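Local coordinates for centrosomal protein 120 (Oreochromis niloticus, PDB 6EWH), which probably functions at centrioles and centrosomes in the formation of cilia, the chain described here being its second C2 domain, C2B, at residues 39-45 and 168-173; 32-36 and 64-68. The protein carries 1 engineered substitution. One frame throughout, in Å; residues are numbered along the deposited sequence. Where two conformers were deposited one is given.

How the contacts relate
A strand in a β-sandwich has two kinds of neighbour, and strand 29-41 of this C2 domain meets both. In contact 2 its 32-36 part faces strand 60-66 of the opposing sheet through side chains, with no direct backbone pairing; in contact 1 its last residues, 39-41, pair by backbone hydrogen bonds with strand 171-180 in its own sheet, and 42-45 then turn out of the strand. The centres lie 21 Å apart, contact 2 near the middle of the domain and contact 1 towards one end. Along the chain the order is 32-36, 39-45, 64-68, 168-173: one contact joins the sheets early, the other brings the last strand back beside strand 29-41.

Contact 1 of 2, residues 39-45 and 168-173; sequences FATKLEQ and LQPTLG
Loop residues lead 168-173 into antiparallel pairing that begins at T171. At L168 the carbonyl O accepts a very short hydrogen bond of 2.4 Å from Q45 NE2; the side chain (m, t) lies along K42, L168 CD1 to K42 CE 3.7 Å. Q169 O accepts a 2.8 Å hydrogen bond from T171 OG1. P170 packs its ring between Q45 (P170 CD to Q45 OE1 3.2 Å) and L43 (P170 CB to L43 CD2 4.2 Å). K42, left-handed at 59/26, ends strand 39-41 and turns the chain into the 3-10 segment 43-45, which brings L43 and Q45 to the proline. From T171, strand 171-180 runs beside strand 29-41 in one sheet of the C2 β-sandwich; the short axes approach to 4.7 Å, their N-to-C directions 167° apart. T171 and T41 form a hydrogen-bonded pair, T41 N to T171 O and T171 N to T41 O both 3.0 Å. L172 opposes A40 in a non-hydrogen-bonded pair, L172 CD1 to A40 CB 4.0 Å. At G173, N donates to F39 O at 2.8 Å, and the F39 ring (chi1 p) covers G173 CA, 3.9 Å from its centroid, where an ideal CB would clash with F39 CE1.

Contact 2 of 2, residues 32-36 and 64-68; sequences VLSVT and YSLLG
Face-to-face packing of two β-sheets is illustrated by 32-36, extended throughout, and 64-68, extended to L66, in the hydrophobic interior of the C2 β-sandwich. The axes of strands 32-36 and 64-66 approach to 9.6 Å, their N-to-C directions 168° apart: too far for backbone pairing, with V35 to L66 the nearest CA pair at 8.4 Å. Alternate residues of 32-36 point across. L33 (t, p) sends CD2 to within 3.9 Å of CD1 of L66 (also t, p) and 4.1 Å of L67 CD1. V35 (t) puts CG2 4.0 Å from L66 CD1 and CG1 3.6 Å from Y64 CZ. Y64 (chi1 p) reaches over: its OH lies 3.4 Å from V35 CB and 2.6 Å from a hydrogen-bonded water, which donates weakly to V35 O (3.5 Å). L67 and G68, at 47/46 and 82/5, have type I′ turn angles leading to strand 69-72. Strand 29-41 is flanked in its sheet by 87-95 and 171-180, while V35 and Y64 also touch L110 of strand 110-116.

Contact 1 of 2, residues 39-45 and 168-173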
loop_
_atom_site.group_PDB
_atom_site.type_symbol
_atom_site.label_atom_id
_atom_site.label_comp_id
_atom_site.label_asym_id
_atom_site.label_seq_id
_atom_site.Cartn_x
_atom_site.Cartn_y
_atom_site.Cartn_z
ATOM N N PHE A 39 3.827 10.496 0.370
ATOM C CA PHE A 39 3.547 11.814 -0.197
ATOM C C PHE A 39 2.678 11.597 -1.429
ATOM O O PHE A 39 2.503 10.465 -1.890
ATOM C CB PHE A 39 4.832 12.544 -0.602
ATOM C CG PHE A 39 5.559 11.898 -1.753
ATOM C CD1 PHE A 39 6.515 10.925 -1.530
ATOM C CD2 PHE A 39 5.288 12.275 -3.063
ATOM C CE1 PHE A 39 7.188 10.333 -2.587
ATOM C CE2 PHE A 39 5.947 11.679 -4.121
ATOM C CZ PHE A 39 6.898 10.709 -3.882
ATOM N N ALA A 40 2.147 12.698 -1.970
ATOM C CA ALA A 40 1.355 12.622 -3.190
ATOM C C ALA A 40 1.447 13.952 -3.920
ATOM O O ALA A 40 1.728 14.991 -3.320
ATOM C CB ALA A 40 -0.113 12.314 -2.892
ATOM N N THR A 41 1.193 13.904 -5.230
ATOM C CA THR A 41 1.065 15.141 -5.980
ATOM C C THR A 41 0.106 14.942 -7.144
ATOM O O THR A 41 -0.248 13.824 -7.524
ATOM C CB THR A 41 2.414 15.745 -6.412
ATOM O OG1 THR A 41 2.200 17.073 -6.913
ATOM C CG2 THR A 41 3.057 14.915 -7.495
ATOM N N LYS A 42 -0.381 16.078 -7.645
ATOM C CA LYS A 42 -1.326 16.142 -8.775
ATOM C C LYS A 42 -2.638 15.400 -8.513
ATOM O O LYS A 42 -3.316 14.975 -9.455
ATOM C CB LYS A 42 -0.694 15.691 -10.097
ATOM C CG LYS A 42 0.550 16.468 -10.485
ATOM C CD LYS A 42 0.234 17.946 -10.709
ATOM C CE LYS A 42 1.487 18.727 -11.076
ATOM N NZ LYS A 42 1.220 20.178 -11.220
ATOM N N LEU A 43 -3.024 15.256 -7.240
ATOM C CA LEU A 43 -4.260 14.536 -6.937
ATOM C C LEU A 43 -5.502 15.248 -7.455
ATOM O O LEU A 43 -6.535 14.596 -7.661
ATOM C CB LEU A 43 -4.387 14.300 -5.429
ATOM C CG LEU A 43 -3.268 13.497 -4.776
ATOM C CD1 LEU A 43 -3.639 13.262 -3.312
ATOM C CD2 LEU A 43 -3.012 12.161 -5.498
ATOM N N GLU A 44 -5.425 16.565 -7.672
ATOM C CA GLU A 44 -6.606 17.311 -8.089
ATOM C C GLU A 44 -7.131 16.849 -9.438
ATOM O O GLU A 44 -8.314 17.057 -9.736
ATOM C CB GLU A 44 -6.318 18.817 -8.108
ATOM C CG GLU A 44 -5.414 19.262 -9.247
ATOM C CD GLU A 44 -3.932 19.119 -8.935
ATOM O OE1 GLU A 44 -3.587 18.573 -7.869
ATOM O OE2 GLU A 44 -3.106 19.569 -9.758
ATOM N N GLN A 45 -6.295 16.193 -10.247
ATOM C CA GLN A 45 -6.768 15.654 -11.518
ATOM C C GLN A 45 -7.842 14.594 -11.332
ATOM O O GLN A 45 -8.580 14.304 -12.278
ATOM C CB GLN A 45 -5.624 15.015 -12.296
ATOM C CG GLN A 45 -4.530 15.952 -12.702
ATOM C CD GLN A 45 -3.471 15.240 -13.502
ATOM O OE1 GLN A 45 -3.686 14.123 -13.974
ATOM N NE2 GLN A 45 -2.317 15.877 -13.658
ATOM N N LEU A 168 2.014 15.371 -16.287
ATOM C CA LEU A 168 2.187 15.136 -14.853
ATOM C C LEU A 168 0.900 14.525 -14.312
ATOM O O LEU A 168 -0.161 15.154 -14.362
ATOM C CB LEU A 168 2.505 16.454 -14.148
ATOM C CG LEU A 168 3.741 17.218 -14.644
ATOM C CD1 LEU A 168 3.925 18.523 -13.879
ATOM C CD2 LEU A 168 4.986 16.351 -14.539
ATOM N N GLN A 169 0.978 13.301 -13.807
ATOM C CA GLN A 169 -0.203 12.555 -13.409
ATOM C C GLN A 169 -0.262 12.405 -11.895
ATOM O O GLN A 169 0.719 12.675 -11.191
ATOM C CB GLN A 169 -0.241 11.183 -14.111
ATOM C CG GLN A 169 -1.034 11.230 -15.438
ATOM C CD GLN A 169 -1.508 9.866 -15.954
ATOM O OE1 GLN A 169 -2.554 9.354 -15.544
ATOM N NE2 GLN A 169 -0.757 9.300 -16.891
ATOM N N PRO A 170 -1.423 12.028 -11.351
ATOM C CA PRO A 170 -1.523 11.839 -9.900
ATOM C C PRO A 170 -0.596 10.727 -9.448
ATOM O O PRO A 170 -0.602 9.625 -9.996
ATOM C CB PRO A 170 -2.988 11.450 -9.687
ATOM C CG PRO A 170 -3.690 11.856 -10.895
ATOM C CD PRO A 170 -2.716 11.755 -12.007
ATOM N N THR A 171 0.186 11.017 -8.424
ATOM C CA THR A 171 1.271 10.157 -8.007
ATOM C C THR A 171 1.199 9.987 -6.496
ATOM O O THR A 171 0.900 10.949 -5.784
ATOM C CB THR A 171 2.575 10.844 -8.403
ATOM O OG1 THR A 171 2.586 11.035 -9.828
ATOM C CG2 THR A 171 3.762 10.037 -7.986
ATOM N N LEU A 172 1.477 8.772 -6.032
ATOM C CA LEU A 172 1.519 8.456 -4.601
ATOM C C LEU A 172 2.843 7.772 -4.305
ATOM O O LEU A 172 3.144 6.724 -4.883
ATOM C CB LEU A 172 0.370 7.513 -4.238
ATOM C CG LEU A 172 0.257 7.147 -2.755
ATOM C CD1 LEU A 172 -0.042 8.398 -1.953
ATOM C CD2 LEU A 172 -0.820 6.113 -2.542
ATOM N N GLY A 173 3.632 8.354 -3.407
ATOM C CA GLY A 173 4.851 7.698 -2.972
ATOM C C GLY A 173 4.550 6.602 -1.962
ATOM O O GLY A 173 3.926 6.873 -0.934
#

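Contact 2 of 2, residues 32-36 and 64-68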
loop_
_atom_site.group_PDB
_atom_site.type_symbol
_atom_site.label_atom_id
_atom_site.label_comp_id
_atom_site.label_asym_id
_atom_site.label_seq_id
_atom_site.Cartn_x
_atom_site.Cartn_y
_atom_site.Cartn_z
ATOM N N VAL A 32 7.737 -8.793 9.811
ATOM C CA VAL A 32 6.865 -7.624 9.724
ATOM C C VAL A 32 6.760 -7.218 8.256
ATOM O O VAL A 32 7.781 -7.042 7.581
ATOM C CB VAL A 32 7.381 -6.452 10.581
ATOM C CG1 VAL A 32 6.426 -5.264 10.479
ATOM C CG2 VAL A 32 7.528 -6.895 12.028
ATOM N N LEU A 33 5.530 -7.086 7.770
ATOM C CA LEU A 33 5.245 -6.589 6.428
ATOM C C LEU A 33 4.562 -5.235 6.583
ATOM O O LEU A 33 3.549 -5.128 7.286
ATOM C CB LEU A 33 4.324 -7.571 5.720
ATOM C CG LEU A 33 3.845 -7.129 4.339
ATOM C CD1 LEU A 33 5.015 -7.029 3.350
ATOM C CD2 LEU A 33 2.820 -8.137 3.821
ATOM N N SER A 34 5.113 -4.196 5.949
ATOM C CA SER A 34 4.625 -2.846 6.181
ATOM C C SER A 34 4.421 -2.101 4.874
ATOM O O SER A 34 5.098 -2.346 3.866
ATOM C CB SER A 34 5.569 -2.022 7.067
ATOM O OG SER A 34 6.820 -1.846 6.445
ATOM N N VAL A 35 3.459 -1.183 4.910
ATOM C CA VAL A 35 3.138 -0.300 3.790
ATOM C C VAL A 35 3.178 1.125 4.320
ATOM O O VAL A 35 2.537 1.431 5.333
ATOM C CB VAL A 35 1.739 -0.598 3.235
ATOM C CG1 VAL A 35 1.406 0.370 2.083
ATOM C CG2 VAL A 35 1.647 -2.036 2.764
ATOM N N THR A 36 3.921 1.996 3.643
ATOM C CA THR A 36 4.014 3.401 4.033
ATOM C C THR A 36 3.556 4.256 2.864
ATOM O O THR A 36 4.076 4.125 1.747
ATOM C CB THR A 36 5.441 3.787 4.420
ATOM O OG1 THR A 36 5.900 2.954 5.477
ATOM C CG2 THR A 36 5.484 5.264 4.858
ATOM N N TYR A 64 -6.456 0.554 1.792
ATOM C CA TYR A 64 -6.007 -0.668 1.147
ATOM C C TYR A 64 -6.252 -1.846 2.066
ATOM O O TYR A 64 -6.414 -1.691 3.279
ATOM C CB TYR A 64 -4.539 -0.610 0.725
ATOM C CG TYR A 64 -3.578 -0.218 1.818
ATOM C CD1 TYR A 64 -3.286 1.117 2.048
ATOM C CD2 TYR A 64 -2.933 -1.183 2.589
ATOM C CE1 TYR A 64 -2.385 1.488 3.050
ATOM C CE2 TYR A 64 -2.036 -0.826 3.562
ATOM C CZ TYR A 64 -1.762 0.500 3.795
ATOM O OH TYR A 64 -0.875 0.864 4.781
ATOM N N SER A 65 -6.285 -3.029 1.461
ATOM C CA SER A 65 -6.400 -4.284 2.181
ATOM C C SER A 65 -5.023 -4.937 2.214
ATOM O O SER A 65 -4.448 -5.223 1.161
ATOM C CB SER A 65 -7.398 -5.188 1.459
ATOM O OG SER A 65 -7.548 -6.408 2.151
ATOM N N LEU A 66 -4.494 -5.160 3.417
ATOM C CA LEU A 66 -3.184 -5.779 3.595
ATOM C C LEU A 66 -3.404 -7.129 4.262
ATOM O O LEU A 66 -3.771 -7.190 5.439
ATOM C CB LEU A 66 -2.261 -4.884 4.427
ATOM C CG LEU A 66 -0.843 -5.425 4.680
ATOM C CD1 LEU A 66 -0.065 -5.594 3.395
ATOM C CD2 LEU A 66 -0.096 -4.508 5.617
ATOM N N LEU A 67 -3.205 -8.197 3.496
ATOM C CA LEU A 67 -3.469 -9.567 3.944
ATOM C C LEU A 67 -4.836 -9.696 4.621
ATOM O O LEU A 67 -4.977 -10.275 5.701
ATOM C CB LEU A 67 -2.344 -10.106 4.828
ATOM C CG LEU A 67 -0.952 -10.160 4.196
ATOM C CD1 LEU A 67 0.022 -10.870 5.122
ATOM C CD2 LEU A 67 -0.982 -10.816 2.835
ATOM N N GLY A 68 -5.855 -9.122 3.985
ATOM C CA GLY A 68 -7.201 -9.215 4.516
ATOM C C GLY A 68 -7.545 -8.232 5.615
ATOM O O GLY A 68 -8.647 -8.305 6.172
HETATM O O HOH W 1 -0.331 3.382 5.273
#